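Local coordinates for protein tRNA (guanosine(18)-2'-O)-methyltransferase (Aquifex aeolicus, PDB 1ZJR) that catalyses the 2'-O-methylation of guanosine 18 in a subset of tRNAs, with S-adenosyl-L-methionine as the methyl donor, at residues Arg44-Val49 with Ile163-Ala168. Numbering follows the deposited sequence.
Sequences RTCDAV and IILYEA
Val49 sits in the angle between Leu165 and Tyr166, one methyl to each. Val49 CG1, anti to the carbonyl carbon (chi1 -69°), rises over one face of the Tyr166 ring as a CH-pi contact, 3.5 Å from the centroid and 19° off the ring normal. The fit is tight, Val49 CG1 standing 3.3 Å from Tyr166 CE2, on the half of the ring toward the hydroxyl. Val49 CG2 takes the other side of the notch, 4.0 Å from Leu165 CD1. The same leucine methyl is the bump from helix 157-174: it rests in the hollow lined by Val49 CG2 and Thr45 CG2, the latter 3.9 Å from Leu165 CD1, with Cys46 SG more loosely at its side. Helices side by side on one face of a parallel sheet run close to parallel, as these segments do in the SPOUT methyltransferase fold, 9° apart with axes 10.1 Å from each other. Leu165 and Cys46 both touch Val28 of the sheet beneath. An alanine in place of Val49 removes both methyls, and would probably open a gap beside Leu165 CD1 and let the Tyr166 ring turn more freely. Farther from the sheet, the tyrosine reaches across to helix 36-49, where Ala48 CB meets its edge, 3.3 Å from Tyr166 OH. Thr45 turns its hydroxyl back to the carbonyl oxygen of Ala41, which leaves its methyl for the leucine.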
ATOM      1  N   ARG A  44      -7.601   1.626   4.348  1.00 29.33           N
ATOM      2  CA  ARG A  44      -8.078   0.624   5.302  1.00 29.66           C
ATOM      3  C   ARG A  44      -7.473  -0.745   4.999  1.00 28.20           C
ATOM      4  O   ARG A  44      -7.079  -1.483   5.909  1.00 26.50           O
ATOM      5  CB  ARG A  44      -9.614   0.512   5.271  1.00 32.54           C
ATOM      6  CG  ARG A  44     -10.167  -0.288   6.462  1.00 36.37           C
ATOM      7  CD  ARG A  44     -11.588  -0.832   6.272  1.00 43.36           C
ATOM      8  NE  ARG A  44     -12.594   0.193   6.010  1.00 47.42           N
ATOM      9  CZ  ARG A  44     -13.903   0.026   6.205  1.00 50.47           C
ATOM     10  NH1 ARG A  44     -14.375  -1.119   6.676  1.00 49.65           N
ATOM     11  NH2 ARG A  44     -14.750   1.003   5.906  1.00 51.31           N
ATOM     12  N   THR A  45      -7.410  -1.088   3.717  1.00 26.90           N
ATOM     13  CA  THR A  45      -6.853  -2.367   3.292  1.00 26.29           C
ATOM     14  C   THR A  45      -5.353  -2.452   3.582  1.00 28.13           C
ATOM     15  O   THR A  45      -4.847  -3.512   3.956  1.00 27.00           O
ATOM     16  CB  THR A  45      -7.112  -2.590   1.795  1.00 26.59           C
ATOM     17  OG1 THR A  45      -8.526  -2.590   1.565  1.00 25.73           O
ATOM     18  CG2 THR A  45      -6.526  -3.906   1.336  1.00 29.16           C
ATOM     19  N   CYS A  46      -4.641  -1.344   3.405  1.00 26.21           N
ATOM     20  CA  CYS A  46      -3.206  -1.326   3.690  1.00 26.63           C
ATOM     21  C   CYS A  46      -3.003  -1.645   5.164  1.00 25.99           C
ATOM     22  O   CYS A  46      -2.169  -2.481   5.530  1.00 26.11           O
ATOM     23  CB  CYS A  46      -2.611   0.052   3.375  1.00 26.04           C
ATOM     24  SG  CYS A  46      -2.389   0.344   1.617  1.00 28.45           S
ATOM     25  N   ASP A  47      -3.784  -0.976   6.003  1.00 25.58           N
ATOM     26  CA  ASP A  47      -3.721  -1.165   7.451  1.00 28.75           C
ATOM     27  C   ASP A  47      -3.999  -2.621   7.833  1.00 28.44           C
ATOM     28  O   ASP A  47      -3.342  -3.187   8.717  1.00 27.74           O
ATOM     29  CB  ASP A  47      -4.738  -0.235   8.126  1.00 30.15           C
ATOM     30  CG  ASP A  47      -4.999  -0.593   9.577  1.00 33.04           C
ATOM     31  OD1 ASP A  47      -4.076  -0.455  10.415  1.00 31.41           O
ATOM     32  OD2 ASP A  47      -6.138  -1.014   9.877  1.00 34.75           O
ATOM     33  N   ALA A  48      -4.966  -3.225   7.149  1.00 26.96           N
ATOM     34  CA  ALA A  48      -5.361  -4.608   7.408  1.00 27.40           C
ATOM     35  C   ALA A  48      -4.278  -5.645   7.146  1.00 28.98           C
ATOM     36  O   ALA A  48      -4.148  -6.605   7.909  1.00 28.70           O
ATOM     37  CB  ALA A  48      -6.610  -4.958   6.583  1.00 27.37           C
ATOM     38  N   VAL A  49      -3.509  -5.474   6.073  1.00 28.75           N
ATOM     39  CA  VAL A  49      -2.469  -6.441   5.747  1.00 29.65           C
ATOM     40  C   VAL A  49      -1.102  -6.147   6.317  1.00 30.18           C
ATOM     41  O   VAL A  49      -0.173  -6.920   6.110  1.00 30.03           O
ATOM     42  CB  VAL A  49      -2.310  -6.635   4.222  1.00 32.39           C
ATOM     43  CG1 VAL A  49      -3.535  -7.338   3.670  1.00 28.98           C
ATOM     44  CG2 VAL A  49      -2.086  -5.289   3.532  1.00 29.00           C
ATOM     45  N   ILE A 163      -7.500  -7.649  -3.226  1.00 23.98           N
ATOM     46  CA  ILE A 163      -7.266  -9.007  -3.716  1.00 24.24           C
ATOM     47  C   ILE A 163      -5.770  -9.283  -3.833  1.00 24.75           C
ATOM     48  O   ILE A 163      -5.275 -10.321  -3.385  1.00 22.37           O
ATOM     49  CB  ILE A 163      -7.937  -9.203  -5.095  1.00 26.04           C
ATOM     50  CG1 ILE A 163      -9.458  -9.177  -4.917  1.00 24.19           C
ATOM     51  CG2 ILE A 163      -7.455 -10.518  -5.750  1.00 25.30           C
ATOM     52  CD1 ILE A 163     -10.239  -8.977  -6.207  1.00 23.73           C
ATOM     53  N   ILE A 164      -5.047  -8.342  -4.429  1.00 24.42           N
ATOM     54  CA  ILE A 164      -3.612  -8.509  -4.603  1.00 24.63           C
ATOM     55  C   ILE A 164      -2.887  -8.474  -3.264  1.00 24.85           C
ATOM     56  O   ILE A 164      -2.049  -9.332  -2.991  1.00 24.36           O
ATOM     57  CB  ILE A 164      -3.040  -7.427  -5.528  1.00 26.16           C
ATOM     58  CG1 ILE A 164      -3.744  -7.498  -6.890  1.00 28.86           C
ATOM     59  CG2 ILE A 164      -1.528  -7.632  -5.699  1.00 26.04           C
ATOM     60  CD1 ILE A 164      -3.451  -6.306  -7.809  1.00 28.36           C
ATOM     61  N   LEU A 165      -3.206  -7.494  -2.422  1.00 23.82           N
ATOM     62  CA  LEU A 165      -2.547  -7.410  -1.123  1.00 23.84           C
ATOM     63  C   LEU A 165      -2.802  -8.636  -0.255  1.00 25.11           C
ATOM     64  O   LEU A 165      -1.960  -9.000   0.570  1.00 24.40           O
ATOM     65  CB  LEU A 165      -2.975  -6.147  -0.372  1.00 23.94           C
ATOM     66  CG  LEU A 165      -2.337  -4.849  -0.882  1.00 25.80           C
ATOM     67  CD1 LEU A 165      -2.870  -3.669  -0.081  1.00 23.50           C
ATOM     68  CD2 LEU A 165      -0.809  -4.941  -0.742  1.00 25.89           C
ATOM     69  N   TYR A 166      -3.953  -9.283  -0.418  1.00 24.43           N
ATOM     70  CA  TYR A 166      -4.195 -10.459   0.407  1.00 24.97           C
ATOM     71  C   TYR A 166      -3.505 -11.705  -0.130  1.00 26.45           C
ATOM     72  O   TYR A 166      -3.358 -12.700   0.586  1.00 27.06           O
ATOM     73  CB  TYR A 166      -5.694 -10.662   0.652  1.00 24.91           C
ATOM     74  CG  TYR A 166      -6.077 -10.045   1.980  1.00 25.48           C
ATOM     75  CD1 TYR A 166      -5.867 -10.736   3.182  1.00 24.86           C
ATOM     76  CD2 TYR A 166      -6.529  -8.724   2.053  1.00 25.30           C
ATOM     77  CE1 TYR A 166      -6.092 -10.120   4.421  1.00 25.63           C
ATOM     78  CE2 TYR A 166      -6.754  -8.103   3.282  1.00 25.85           C
ATOM     79  CZ  TYR A 166      -6.535  -8.802   4.459  1.00 27.19           C
ATOM     80  OH  TYR A 166      -6.749  -8.174   5.670  1.00 27.27           O
ATOM     81  N   GLU A 167      -3.065 -11.653  -1.384  1.00 26.42           N
ATOM     82  CA  GLU A 167      -2.295 -12.770  -1.914  1.00 28.21           C
ATOM     83  C   GLU A 167      -0.919 -12.560  -1.272  1.00 28.34           C
ATOM     84  O   GLU A 167      -0.250 -13.512  -0.858  1.00 26.02           O
ATOM     85  CB  GLU A 167      -2.185 -12.703  -3.437  1.00 29.02           C
ATOM     86  CG  GLU A 167      -1.124 -13.638  -4.012  1.00 32.04           C
ATOM     87  CD  GLU A 167      -1.347 -15.101  -3.657  1.00 35.01           C
ATOM     88  OE1 GLU A 167      -0.407 -15.899  -3.852  1.00 35.28           O
ATOM     89  OE2 GLU A 167      -2.455 -15.455  -3.194  1.00 35.39           O
ATOM     90  N   ALA A 168      -0.507 -11.294  -1.173  1.00 27.15           N
ATOM     91  CA  ALA A 168       0.770 -10.959  -0.548  1.00 26.77           C
ATOM     92  C   ALA A 168       0.731 -11.380   0.925  1.00 27.39           C
ATOM     93  O   ALA A 168       1.716 -11.893   1.471  1.00 28.74           O
ATOM     94  CB  ALA A 168       1.037  -9.452  -0.660  1.00 25.58           C
TER